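Long-range contacts in putative N-acetylneuraminate lyase ([Ruminococcus] gnavus ATCC 29149, PDB 6RB7), which is a putative lyase of the dihydrodipicolinate synthetase family, built on a (beta/alpha)8 barrel and assembled from four chains: residues 41-49 / 60-68; 218-228 / 236-244. One frame throughout, in Å; residues are numbered along the deposited sequence.

Interaction 1 of 2, residues 41-49 / 60-68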
ATOM      1  N   VAL A  41     -17.233   1.188  27.729  1.00 13.35           N
ATOM      2  CA  VAL A  41     -16.110   0.263  27.453  1.00 12.58           C
ATOM      3  C   VAL A  41     -16.706  -1.131  27.225  1.00 11.54           C
ATOM      4  O   VAL A  41     -17.351  -1.694  28.109  1.00 13.39           O
ATOM      5  CB  VAL A  41     -15.152   0.281  28.640  1.00 13.75           C
ATOM      6  CG1 VAL A  41     -14.126  -0.834  28.556  1.00 15.62           C
ATOM      7  CG2 VAL A  41     -14.509   1.661  28.797  1.00 13.78           C
ATOM      8  N   ILE A  42     -16.525  -1.647  26.008  1.00 11.69           N
ATOM      9  CA  ILE A  42     -17.025  -2.976  25.578  1.00 11.60           C
ATOM     10  C   ILE A  42     -15.827  -3.807  25.144  1.00 11.50           C
ATOM     11  O   ILE A  42     -15.380  -3.778  23.982  1.00 11.38           O
ATOM     12  CB  ILE A  42     -18.102  -2.847  24.491  1.00 11.96           C
ATOM     13  CG1 ILE A  42     -19.306  -2.058  25.010  1.00 13.15           C
ATOM     14  CG2 ILE A  42     -18.499  -4.226  23.964  1.00 13.65           C
ATOM     15  CD1 ILE A  42     -20.420  -1.877  24.001  1.00 15.57           C
ATOM     16  N   PRO A  43     -15.186  -4.543  26.066  1.00  9.37           N
ATOM     17  CA  PRO A  43     -14.104  -5.421  25.661  1.00 10.65           C
ATOM     18  C   PRO A  43     -14.492  -6.472  24.634  1.00 12.33           C
ATOM     19  O   PRO A  43     -15.583  -7.028  24.690  1.00 11.78           O
ATOM     20  CB  PRO A  43     -13.736  -6.150  26.963  1.00 11.96           C
ATOM     21  CG  PRO A  43     -14.204  -5.212  28.062  1.00 11.78           C
ATOM     22  CD  PRO A  43     -15.490  -4.630  27.510  1.00 11.91           C
ATOM     23  N   ALA A  44     -13.585  -6.775  23.711  1.00 10.55           N
ATOM     24  CA  ALA A  44     -13.664  -8.009  22.915  1.00 10.41           C
ATOM     25  C   ALA A  44     -13.510  -9.201  23.844  1.00 13.39           C
ATOM     26  O   ALA A  44     -12.608  -9.256  24.681  1.00 15.91           O
ATOM     27  CB  ALA A  44     -12.623  -8.031  21.840  1.00 13.43           C
ATOM     28  N   PHE A  45     -14.419 -10.133  23.714  1.00 10.30           N
ATOM     29  CA  PHE A  45     -14.434 -11.391  24.467  1.00 11.88           C
ATOM     30  C   PHE A  45     -13.445 -12.364  23.849  1.00 10.88           C
ATOM     31  O   PHE A  45     -13.449 -12.571  22.622  1.00 12.68           O
ATOM     32  CB  PHE A  45     -15.841 -11.952  24.430  1.00 12.30           C
ATOM     33  CG  PHE A  45     -16.127 -13.010  25.475  1.00 10.92           C
ATOM     34  CD1 PHE A  45     -16.531 -12.625  26.739  1.00 11.13           C
ATOM     35  CD2 PHE A  45     -16.024 -14.349  25.165  1.00 11.90           C
ATOM     36  CE1 PHE A  45     -16.795 -13.589  27.691  1.00 13.66           C
ATOM     37  CE2 PHE A  45     -16.283 -15.314  26.121  1.00 11.96           C
ATOM     38  CZ  PHE A  45     -16.669 -14.926  27.399  1.00 11.46           C
ATOM     39  N   TYR A  46     -12.574 -12.958  24.650  1.00  9.87           N
ATOM     40  CA  TYR A  46     -11.549 -13.890  24.130  1.00 10.81           C
ATOM     41  C   TYR A  46     -12.135 -15.284  23.899  1.00 12.71           C
ATOM     42  O   TYR A  46     -13.159 -15.678  24.499  1.00 13.25           O
ATOM     43  CB  TYR A  46     -10.358 -13.963  25.090  1.00 11.87           C
ATOM     44  CG  TYR A  46      -9.764 -12.621  25.411  1.00 12.98           C
ATOM     45  CD1 TYR A  46      -9.416 -11.749  24.391  1.00 13.63           C
ATOM     46  CD2 TYR A  46      -9.637 -12.165  26.716  1.00 11.05           C
ATOM     47  CE1 TYR A  46      -8.899 -10.495  24.668  1.00 13.46           C
ATOM     48  CE2 TYR A  46      -9.094 -10.935  27.004  1.00 12.19           C
ATOM     49  CZ  TYR A  46      -8.744 -10.075  25.976  1.00 12.30           C
ATOM     50  OH  TYR A  46      -8.190  -8.839  26.251  1.00 12.69           O
ATOM     51  N   ALA A  47     -11.465 -16.028  23.023  1.00 12.23           N
ATOM     52  CA  ALA A  47     -11.713 -17.478  22.841  1.00 12.76           C
ATOM     53  C   ALA A  47     -11.288 -18.218  24.095  1.00 14.32           C
ATOM     54  O   ALA A  47     -10.137 -18.088  24.505  1.00 14.00           O
ATOM     55  CB  ALA A  47     -11.041 -18.018  21.614  1.00 14.66           C
ATOM     56  N   CYS A  48     -12.192 -19.002  24.677  1.00 14.49           N
ATOM     57  CA  CYS A  48     -11.926 -19.775  25.911  1.00 14.67           C
ATOM     58  C   CYS A  48     -11.943 -21.255  25.547  1.00 14.07           C
ATOM     59  O   CYS A  48     -13.036 -21.791  25.189  1.00 16.20           O
ATOM     60  CB  CYS A  48     -12.987 -19.484  26.948  1.00 15.52           C
ATOM     61  SG  CYS A  48     -13.038 -17.752  27.466  1.00 15.45           S
ATOM     62  N   TYR A  49     -10.784 -21.903  25.641  1.00 14.56           N
ATOM     63  CA  TYR A  49     -10.628 -23.302  25.243  1.00 13.93           C
ATOM     64  C   TYR A  49     -10.292 -24.173  26.448  1.00 15.79           C
ATOM     65  O   TYR A  49      -9.771 -23.704  27.447  1.00 16.49           O
ATOM     66  CB  TYR A  49      -9.538 -23.483  24.199  1.00 16.19           C
ATOM     67  CG  TYR A  49      -9.675 -22.623  22.961  1.00 14.25           C
ATOM     68  CD1 TYR A  49     -10.663 -22.854  22.025  1.00 16.07           C
ATOM     69  CD2 TYR A  49      -8.724 -21.652  22.699  1.00 17.42           C
ATOM     70  CE1 TYR A  49     -10.745 -22.102  20.862  1.00 16.37           C
ATOM     71  CE2 TYR A  49      -8.796 -20.889  21.538  1.00 14.26           C
ATOM     72  CZ  TYR A  49      -9.784 -21.146  20.610  1.00 13.81           C
ATOM     73  OH  TYR A  49      -9.909 -20.380  19.473  1.00 14.75           O
ATOM     74  N   VAL A  60     -15.851 -20.100  29.152  1.00 13.55           N
ATOM     75  CA  VAL A  60     -16.659 -18.958  28.636  1.00 13.44           C
ATOM     76  C   VAL A  60     -17.456 -18.340  29.794  1.00 13.63           C
ATOM     77  O   VAL A  60     -17.497 -17.104  29.946  1.00 12.69           O
ATOM     78  CB  VAL A  60     -17.567 -19.384  27.474  1.00 13.04           C
ATOM     79  CG1 VAL A  60     -18.550 -18.266  27.121  1.00 12.35           C
ATOM     80  CG2 VAL A  60     -16.801 -19.848  26.258  1.00 16.05           C
ATOM     81  N   GLN A  61     -18.097 -19.173  30.628  1.00 14.47           N
ATOM     82  CA  GLN A  61     -18.897 -18.620  31.728  1.00 14.06           C
ATOM     83  C   GLN A  61     -17.977 -17.868  32.697  1.00 13.30           C
ATOM     84  O   GLN A  61     -18.365 -16.790  33.154  1.00 14.86           O
ATOM     85  CB  GLN A  61     -19.692 -19.738  32.400  1.00 15.65           C
ATOM     86  CG  GLN A  61     -20.746 -20.331  31.519  1.00 15.84           C
ATOM     87  CD  GLN A  61     -21.535 -21.401  32.237  1.00 23.41           C
ATOM     88  OE1 GLN A  61     -21.532 -21.459  33.483  1.00 21.65           O
ATOM     89  NE2 GLN A  61     -22.141 -22.283  31.452  1.00 25.63           N
ATOM     90  N   GLY A  62     -16.785 -18.397  32.954  1.00 13.58           N
ATOM     91  CA  GLY A  62     -15.794 -17.759  33.837  1.00 16.53           C
ATOM     92  C   GLY A  62     -15.432 -16.368  33.345  1.00 15.50           C
ATOM     93  O   GLY A  62     -15.411 -15.395  34.115  1.00 14.75           O
ATOM     94  N   LEU A  63     -15.108 -16.279  32.053  1.00 13.74           N
ATOM     95  CA  LEU A  63     -14.704 -14.971  31.501  1.00 12.58           C
ATOM     96  C   LEU A  63     -15.886 -13.996  31.476  1.00 11.96           C
ATOM     97  O   LEU A  63     -15.689 -12.798  31.729  1.00 13.10           O
ATOM     98  CB  LEU A  63     -14.079 -15.163  30.116  1.00 13.39           C
ATOM     99  CG  LEU A  63     -13.497 -13.886  29.516  1.00 12.63           C
ATOM    100  CD1 LEU A  63     -12.343 -13.335  30.335  1.00 14.26           C
ATOM    101  CD2 LEU A  63     -13.052 -14.136  28.089  1.00 14.33           C
ATOM    102  N   THR A  64     -17.096 -14.477  31.269  1.00 12.15           N
ATOM    103  CA  THR A  64     -18.289 -13.598  31.267  1.00 13.33           C
ATOM    104  C   THR A  64     -18.484 -13.026  32.679  1.00 14.29           C
ATOM    105  O   THR A  64     -18.706 -11.832  32.837  1.00 13.80           O
ATOM    106  CB  THR A  64     -19.537 -14.335  30.788  1.00 14.20           C
ATOM    107  OG1 THR A  64     -19.292 -14.990  29.546  1.00 13.16           O
ATOM    108  CG2 THR A  64     -20.718 -13.407  30.702  1.00 15.01           C
ATOM    109  N   LYS A  65     -18.390 -13.882  33.699  1.00 15.02           N
ATOM    110  CA  LYS A  65     -18.589 -13.424  35.099  1.00 15.05           C
ATOM    111  C   LYS A  65     -17.490 -12.424  35.455  1.00 15.19           C
ATOM    112  O   LYS A  65     -17.758 -11.461  36.227  1.00 15.95           O
ATOM    113  CB  LYS A  65     -18.602 -14.627  36.026  1.00 14.33           C
ATOM    114  CG  LYS A  65     -19.818 -15.498  35.829  1.00 16.04           C
ATOM    115  CD  LYS A  65     -19.923 -16.690  36.748  1.00 18.47           C
ATOM    116  CE  LYS A  65     -18.795 -17.682  36.533  1.00 22.34           C
ATOM    117  NZ  LYS A  65     -18.887 -18.849  37.457  1.00 25.13           N
ATOM    118  N   TYR A  66     -16.279 -12.625  34.939  1.00 13.94           N
ATOM    119  CA  TYR A  66     -15.161 -11.672  35.121  1.00 13.05           C
ATOM    120  C   TYR A  66     -15.560 -10.304  34.586  1.00 13.77           C
ATOM    121  O   TYR A  66     -15.402  -9.309  35.283  1.00 13.78           O
ATOM    122  CB  TYR A  66     -13.920 -12.203  34.426  1.00 12.84           C
ATOM    123  CG  TYR A  66     -12.784 -11.235  34.186  1.00 12.09           C
ATOM    124  CD1 TYR A  66     -11.869 -10.925  35.167  1.00 14.55           C
ATOM    125  CD2 TYR A  66     -12.607 -10.688  32.920  1.00 13.37           C
ATOM    126  CE1 TYR A  66     -10.789 -10.079  34.924  1.00 13.68           C
ATOM    127  CE2 TYR A  66     -11.535  -9.838  32.665  1.00 13.55           C
ATOM    128  CZ  TYR A  66     -10.614  -9.542  33.660  1.00 14.24           C
ATOM    129  OH  TYR A  66      -9.569  -8.700  33.387  1.00 14.87           O
ATOM    130  N   PHE A  67     -16.090 -10.237  33.376  1.00 13.27           N
ATOM    131  CA  PHE A  67     -16.477  -8.932  32.798  1.00 13.85           C
ATOM    132  C   PHE A  67     -17.636  -8.304  33.570  1.00 12.55           C
ATOM    133  O   PHE A  67     -17.646  -7.088  33.782  1.00 14.60           O
ATOM    134  CB  PHE A  67     -16.801  -9.076  31.318  1.00 12.59           C
ATOM    135  CG  PHE A  67     -15.565  -9.196  30.458  1.00 12.44           C
ATOM    136  CD1 PHE A  67     -14.593  -8.213  30.505  1.00 12.44           C
ATOM    137  CD2 PHE A  67     -15.376 -10.286  29.631  1.00 12.21           C
ATOM    138  CE1 PHE A  67     -13.461  -8.311  29.700  1.00 13.33           C
ATOM    139  CE2 PHE A  67     -14.269 -10.346  28.775  1.00 13.49           C
ATOM    140  CZ  PHE A  67     -13.288  -9.385  28.880  1.00 12.14           C
ATOM    141  N   VAL A  68     -18.603  -9.098  34.031  1.00 12.87           N
ATOM    142  CA  VAL A  68     -19.683  -8.550  34.897  1.00 13.90           C
ATOM    143  C   VAL A  68     -19.071  -7.949  36.158  1.00 16.16           C
ATOM    144  O   VAL A  68     -19.409  -6.794  36.506  1.00 18.28           O
ATOM    145  CB  VAL A  68     -20.693  -9.646  35.259  1.00 16.23           C
ATOM    146  CG1 VAL A  68     -21.633  -9.166  36.341  1.00 17.15           C
ATOM    147  CG2 VAL A  68     -21.439 -10.149  34.052  1.00 17.32           C
TER

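Interaction 2 of 2, residues 218-228 / 236-244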
ATOM      1  N   TYR A 218     -26.622   7.505  15.452  1.00 11.55           N
ATOM      2  CA  TYR A 218     -25.647   6.443  15.182  1.00 12.48           C
ATOM      3  C   TYR A 218     -24.514   6.582  16.164  1.00 12.52           C
ATOM      4  O   TYR A 218     -24.305   7.661  16.739  1.00 14.25           O
ATOM      5  CB  TYR A 218     -25.138   6.539  13.733  1.00 12.83           C
ATOM      6  CG  TYR A 218     -26.201   6.299  12.711  1.00 12.32           C
ATOM      7  CD1 TYR A 218     -27.086   7.305  12.345  1.00 14.11           C
ATOM      8  CD2 TYR A 218     -26.319   5.071  12.095  1.00 12.22           C
ATOM      9  CE1 TYR A 218     -28.068   7.080  11.406  1.00 15.22           C
ATOM     10  CE2 TYR A 218     -27.289   4.837  11.135  1.00 13.31           C
ATOM     11  CZ  TYR A 218     -28.168   5.842  10.793  1.00 16.84           C
ATOM     12  OH  TYR A 218     -29.155   5.617   9.877  1.00 15.61           O
ATOM     13  N   ILE A 219     -23.861   5.464  16.429  1.00 11.36           N
ATOM     14  CA  ILE A 219     -22.694   5.413  17.327  1.00 12.45           C
ATOM     15  C   ILE A 219     -21.496   4.881  16.555  1.00 10.73           C
ATOM     16  O   ILE A 219     -21.605   3.914  15.778  1.00 11.14           O
ATOM     17  CB  ILE A 219     -22.960   4.586  18.600  1.00 10.83           C
ATOM     18  CG1 ILE A 219     -21.771   4.658  19.539  1.00 12.94           C
ATOM     19  CG2 ILE A 219     -23.333   3.146  18.283  1.00 12.26           C
ATOM     20  CD1 ILE A 219     -22.073   4.174  20.933  1.00 14.60           C
ATOM     21  N   ILE A 220     -20.360   5.539  16.771  1.00 10.49           N
ATOM     22  CA  ILE A 220     -19.063   5.036  16.287  1.00 10.86           C
ATOM     23  C   ILE A 220     -18.290   4.496  17.489  1.00 10.61           C
ATOM     24  O   ILE A 220     -18.230   5.177  18.539  1.00 11.95           O
ATOM     25  CB  ILE A 220     -18.244   6.096  15.531  1.00 10.46           C
ATOM     26  CG1 ILE A 220     -19.112   6.893  14.553  1.00 10.52           C
ATOM     27  CG2 ILE A 220     -17.063   5.416  14.876  1.00 11.87           C
ATOM     28  CD1 ILE A 220     -19.839   6.061  13.510  1.00 13.50           C
ATOM     29  N   PHE A 221     -17.791   3.289  17.367  1.00  9.48           N
ATOM     30  CA  PHE A 221     -16.952   2.683  18.405  1.00  9.02           C
ATOM     31  C   PHE A 221     -15.478   2.823  18.033  1.00 12.03           C
ATOM     32  O   PHE A 221     -15.095   2.523  16.887  1.00 11.95           O
ATOM     33  CB  PHE A 221     -17.222   1.212  18.625  1.00 10.56           C
ATOM     34  CG  PHE A 221     -18.653   0.825  18.905  1.00  9.92           C
ATOM     35  CD1 PHE A 221     -19.558   0.680  17.874  1.00 11.46           C
ATOM     36  CD2 PHE A 221     -19.099   0.654  20.216  1.00 12.05           C
ATOM     37  CE1 PHE A 221     -20.852   0.262  18.127  1.00 12.29           C
ATOM     38  CE2 PHE A 221     -20.408   0.301  20.462  1.00 12.59           C
ATOM     39  CZ  PHE A 221     -21.275   0.115  19.425  1.00 11.85           C
ATOM     40  N   ASN A 222     -14.660   3.309  18.952  1.00  8.75           N
ATOM     41  CA  ASN A 222     -13.204   3.357  18.705  1.00  9.28           C
ATOM     42  C   ASN A 222     -12.642   1.928  18.763  1.00 11.50           C
ATOM     43  O   ASN A 222     -12.755   1.263  19.830  1.00 12.06           O
ATOM     44  CB  ASN A 222     -12.514   4.212  19.750  1.00  9.02           C
ATOM     45  CG  ASN A 222     -11.029   4.324  19.470  1.00 11.41           C
ATOM     46  OD1 ASN A 222     -10.650   5.189  18.715  1.00 12.25           O
ATOM     47  ND2 ASN A 222     -10.211   3.424  20.042  1.00 10.11           N
ATOM     48  N   GLY A 223     -11.985   1.497  17.710  1.00 12.34           N
ATOM     49  CA  GLY A 223     -11.339   0.181  17.595  1.00 12.66           C
ATOM     50  C   GLY A 223      -9.875   0.153  17.989  1.00 14.08           C
ATOM     51  O   GLY A 223      -9.446  -0.836  18.572  1.00 14.27           O
ATOM     52  N   PRO A 224      -9.004   1.097  17.569  1.00 12.60           N
ATOM     53  CA  PRO A 224      -7.563   1.031  17.899  1.00 11.67           C
ATOM     54  C   PRO A 224      -7.329   1.432  19.360  1.00 10.53           C
ATOM     55  O   PRO A 224      -7.454   2.624  19.719  1.00 10.61           O
ATOM     56  CB  PRO A 224      -6.899   2.020  16.938  1.00 14.32           C
ATOM     57  CG  PRO A 224      -7.920   2.165  15.815  1.00 12.54           C
ATOM     58  CD  PRO A 224      -9.248   2.134  16.567  1.00 12.87           C
ATOM     59  N   ASP A 225      -7.024   0.450  20.218  1.00 10.38           N
ATOM     60  CA  ASP A 225      -6.977   0.713  21.678  1.00 10.57           C
ATOM     61  C   ASP A 225      -5.922   1.795  21.988  1.00  9.94           C
ATOM     62  O   ASP A 225      -6.102   2.571  22.957  1.00 10.47           O
ATOM     63  CB  ASP A 225      -6.627  -0.569  22.415  1.00 11.13           C
ATOM     64  CG  ASP A 225      -7.565  -1.752  22.151  1.00 16.86           C
ATOM     65  OD1 ASP A 225      -8.490  -1.620  21.326  1.00 15.53           O
ATOM     66  OD2 ASP A 225      -7.395  -2.784  22.841  1.00 14.73           O
ATOM     67  N   GLU A 226      -4.826   1.800  21.236  1.00 10.68           N
ATOM     68  CA  GLU A 226      -3.693   2.731  21.425  1.00 10.73           C
ATOM     69  C   GLU A 226      -4.117   4.179  21.169  1.00 10.53           C
ATOM     70  O   GLU A 226      -3.391   5.095  21.530  1.00 11.57           O
ATOM     71  CB  GLU A 226      -2.582   2.368  20.436  1.00 14.42           C
ATOM     72  CG  GLU A 226      -2.004   0.964  20.626  1.00 17.64           C
ATOM     73  CD  GLU A 226      -2.711  -0.167  19.865  1.00 15.21           C
ATOM     74  OE1 GLU A 226      -3.883  -0.015  19.386  1.00 13.83           O
ATOM     75  OE2 GLU A 226      -2.059  -1.240  19.677  1.00 18.70           O
ATOM     76  N   GLN A 227      -5.256   4.382  20.552  1.00 10.16           N
ATOM     77  CA  GLN A 227      -5.783   5.736  20.206  1.00 10.73           C
ATOM     78  C   GLN A 227      -7.114   6.022  20.946  1.00 11.53           C
ATOM     79  O   GLN A 227      -7.805   6.975  20.580  1.00 11.94           O
ATOM     80  CB  GLN A 227      -5.963   5.813  18.693  1.00 10.44           C
ATOM     81  CG  GLN A 227      -4.682   5.560  17.927  1.00  9.77           C
ATOM     82  CD  GLN A 227      -4.776   5.767  16.421  1.00 10.88           C
ATOM     83  OE1 GLN A 227      -3.738   6.050  15.811  1.00 10.71           O
ATOM     84  NE2 GLN A 227      -5.979   5.650  15.804  1.00 10.55           N
ATOM     85  N   PHE A 228      -7.453   5.231  21.961  1.00 11.23           N
ATOM     86  CA  PHE A 228      -8.742   5.310  22.690  1.00 11.16           C
ATOM     87  C   PHE A 228      -9.146   6.767  22.954  1.00 11.68           C
ATOM     88  O   PHE A 228     -10.246   7.186  22.510  1.00 10.43           O
ATOM     89  CB  PHE A 228      -8.632   4.484  23.969  1.00 10.91           C
ATOM     90  CG  PHE A 228      -9.880   4.343  24.787  1.00 10.86           C
ATOM     91  CD1 PHE A 228     -10.382   5.403  25.519  1.00 11.12           C
ATOM     92  CD2 PHE A 228     -10.555   3.123  24.853  1.00 10.18           C
ATOM     93  CE1 PHE A 228     -11.518   5.249  26.309  1.00 13.45           C
ATOM     94  CE2 PHE A 228     -11.649   2.968  25.674  1.00 12.08           C
ATOM     95  CZ  PHE A 228     -12.162   4.034  26.368  1.00 12.14           C
ATOM     96  N   ALA A 236     -16.277   9.277  18.754  1.00 12.12           N
ATOM     97  CA  ALA A 236     -16.650   7.892  19.077  1.00 10.66           C
ATOM     98  C   ALA A 236     -17.221   7.893  20.496  1.00 13.80           C
ATOM     99  O   ALA A 236     -16.489   8.193  21.432  1.00 13.68           O
ATOM    100  CB  ALA A 236     -15.460   6.954  18.988  1.00 10.73           C
ATOM    101  N   GLU A 237     -18.459   7.488  20.689  1.00 10.99           N
ATOM    102  CA  GLU A 237     -19.070   7.415  22.034  1.00 12.01           C
ATOM    103  C   GLU A 237     -18.971   5.996  22.601  1.00 13.34           C
ATOM    104  O   GLU A 237     -19.269   5.800  23.761  1.00 15.61           O
ATOM    105  CB  GLU A 237     -20.538   7.824  21.921  1.00 13.31           C
ATOM    106  CG  GLU A 237     -20.696   9.290  21.491  1.00 17.64           C
ATOM    107  CD  GLU A 237     -22.067   9.497  20.802  1.00 28.45           C
ATOM    108  OE1 GLU A 237     -22.439   8.893  19.619  1.00 18.92           O
ATOM    109  OE2 GLU A 237     -22.818  10.243  21.463  1.00 19.60           O
ATOM    110  N   GLY A 238     -18.564   5.046  21.785  1.00 11.57           N
ATOM    111  CA  GLY A 238     -18.282   3.675  22.243  1.00 14.49           C
ATOM    112  C   GLY A 238     -16.847   3.288  21.974  1.00 12.01           C
ATOM    113  O   GLY A 238     -16.109   4.026  21.329  1.00 10.61           O
ATOM    114  N   ALA A 239     -16.462   2.157  22.515  1.00 12.69           N
ATOM    115  CA  ALA A 239     -15.084   1.676  22.463  1.00 10.78           C
ATOM    116  C   ALA A 239     -15.090   0.162  22.564  1.00 10.14           C
ATOM    117  O   ALA A 239     -15.624  -0.361  23.566  1.00 12.07           O
ATOM    118  CB  ALA A 239     -14.285   2.307  23.548  1.00 13.86           C
ATOM    119  N   ILE A 240     -14.572  -0.514  21.536  1.00  9.57           N
ATOM    120  CA  ILE A 240     -14.476  -1.994  21.482  1.00 10.71           C
ATOM    121  C   ILE A 240     -13.001  -2.307  21.281  1.00 11.95           C
ATOM    122  O   ILE A 240     -12.433  -1.873  20.252  1.00 11.00           O
ATOM    123  CB  ILE A 240     -15.355  -2.613  20.400  1.00 10.40           C
ATOM    124  CG1 ILE A 240     -16.830  -2.339  20.663  1.00 11.86           C
ATOM    125  CG2 ILE A 240     -15.056  -4.093  20.267  1.00 12.42           C
ATOM    126  CD1 ILE A 240     -17.779  -2.688  19.500  1.00 11.96           C
ATOM    127  N   GLY A 241     -12.409  -3.106  22.148  1.00 11.71           N
ATOM    128  CA  GLY A 241     -10.964  -3.288  22.086  1.00 13.60           C
ATOM    129  C   GLY A 241     -10.520  -4.689  22.488  1.00 13.83           C
ATOM    130  O   GLY A 241     -11.061  -5.258  23.446  1.00 12.29           O
ATOM    131  N   GLY A 242      -9.532  -5.189  21.782  1.00 12.77           N
ATOM    132  CA  GLY A 242      -8.929  -6.499  22.041  1.00 12.28           C
ATOM    133  C   GLY A 242      -8.074  -6.541  23.284  1.00 14.43           C
ATOM    134  O   GLY A 242      -7.846  -7.642  23.787  1.00 12.70           O
ATOM    135  N   THR A 243      -7.547  -5.403  23.775  1.00 11.30           N
ATOM    136  CA  THR A 243      -6.627  -5.452  24.942  1.00 12.11           C
ATOM    137  C   THR A 243      -7.393  -5.120  26.216  1.00 11.97           C
ATOM    138  O   THR A 243      -6.825  -5.252  27.293  1.00 12.69           O
ATOM    139  CB  THR A 243      -5.433  -4.515  24.808  1.00 11.46           C
ATOM    140  OG1 THR A 243      -5.869  -3.154  24.852  1.00 13.25           O
ATOM    141  CG2 THR A 243      -4.638  -4.782  23.566  1.00 13.39           C
ATOM    142  N   TYR A 244      -8.667  -4.738  26.121  1.00 11.29           N
ATOM    143  CA  TYR A 244      -9.382  -4.238  27.315  1.00 10.58           C
ATOM    144  C   TYR A 244      -9.462  -5.343  28.363  1.00 11.96           C
ATOM    145  O   TYR A 244      -9.401  -5.048  29.589  1.00 11.92           O
ATOM    146  CB  TYR A 244     -10.804  -3.767  27.004  1.00 11.07           C
ATOM    147  CG  TYR A 244     -10.976  -2.627  26.053  1.00 11.67           C
ATOM    148  CD1 TYR A 244      -9.930  -1.903  25.501  1.00 11.92           C
ATOM    149  CD2 TYR A 244     -12.271  -2.258  25.738  1.00 11.03           C
ATOM    150  CE1 TYR A 244     -10.183  -0.880  24.595  1.00 12.53           C
ATOM    151  CE2 TYR A 244     -12.529  -1.226  24.872  1.00 11.92           C
ATOM    152  CZ  TYR A 244     -11.481  -0.556  24.273  1.00 11.27           C
ATOM    153  OH  TYR A 244     -11.733   0.428  23.328  1.00 13.25           O
TER
HETATM  154  O   HOH W   1     -25.008   7.947  19.641  1.00 23.91           O
HETATM  155  O   HOH W   2     -20.317   7.974  18.311  1.00 12.35           O
HETATM  156  O   HOH W   3     -10.352   0.480  21.093  1.00 12.79           O
HETATM  157  O   HOH W   4      -8.801  -3.665  19.419  1.00 16.80           O

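Interaction 1 of 2, residues 41-49 / 60-68
V60 meets 41-49 with both of its methyl branches. CG2 packs on C48 CB at 3.9 Å, while CG1, anti to the backbone N (chi1 170°), reaches the rim of the F45 ring. The V60 carbonyl oxygen lies at the edge of that ring, near its plane, 3.5 Å from F45 CZ, where the weakly positive ring hydrogens suit an oxygen.

One turn on, L63 points toward residues 41-49. Its CD2 methyl sits over the middle of one F45 face, 3.7 Å from the ring centroid and 10° off the normal, a CH-pi contact. The same methyl touches C48 SG at 3.7 Å and the CB of Y46, so a single branched leucine serves three partners.

This is the opening beta-alpha step of the (beta/alpha)8 barrel: helix 57-70 lies against the chain that runs on from strand 41-43, and apolar residues spaced three or four apart along the helix face inward.

T64 lies beside that row and is polar. Its OG1 bonds back to V60 O at 2.8 Å, from above the carbonyl plane, alongside the routine T64 N bond; with its hydroxyl thus paired, it can sit 3.4 Å from F45 CZ.

F67 closes the row. Its CE1 lies 3.5 Å from P43 CB, a compact ring against the rigid proline, and its CE2 meets F45 CD1, the two side chains crossing at a slant.

Interaction 2 of 2, residues 218-228 / 236-244
F221 and G238, and after them N222 and A239, are bridged as neighbours in the parallel sheet of the (beta/alpha)8 barrel; strands 219-222 and 238-241 are the two arms of a beta-alpha-beta unit crossing through helix 228-234.

Three backbone hydrogen bonds join them: G238 N to I220 O, N222 N to G238 O at 2.9 Å, and I240 N to N222 O. The strand axes diverge by 38°, in keeping with the twist of a barrel wall. Glycine suits position 238 because a CB there would run into the F221 ring.

Among the apolar contacts, I240 lays CD1 over one face of F221, 3.9 Å from the centroid and offset toward the rim, a CH-pi contact. F228, with CG anti to the backbone N (chi1 -175°), swings back from the first turn of the helix to put CE2 3.5 Å from A239 CB. Y244 OH lies at the edge of the F228 ring; the two rings are oblique, their planes at 66°. Y244 in turn covers G241 CA with a face, as close as only a glycine allows.

Water and charge complete the join. E237 OE1 shares water 1 with Y218 O and water 2 with I220 N, and forms a salt bridge with K211. Water 3 gathers N222 O, N222 ND2, D225 OD1 and Y244 OH, while water 4 links D225 OD1 to G242 N.

The D225 carboxylate reaches across to T243, which grips its OD2 twice: the backbone N comes nearly along the C-O axis at 2.8 Å, and T243 OG1 donates to the anti lone pair of D225 OD2, on the side away from OD1, at 2.6 Å.

In the fold
From the N terminus the chain first enters strand 41-43, and interaction 1 closes a short loop when helix 57-70 folds back on residues 41-49. Five further strands follow around the barrel before interaction 2, later in series, closes the loop through helix 228-234; the two loops neither nest nor cross. The centres of the two interactions are about 17 Å apart, yet the contacts meet where the last strand, 238-241, lies beside the first, which closes the ring of strands. There I42 N probably bonds to A239 O at 2.9 Å, Y46 OH probably bonds to G242 O, and Y244 packs on V41 and P43. The first beta-alpha step is thus tied to the last strand pair.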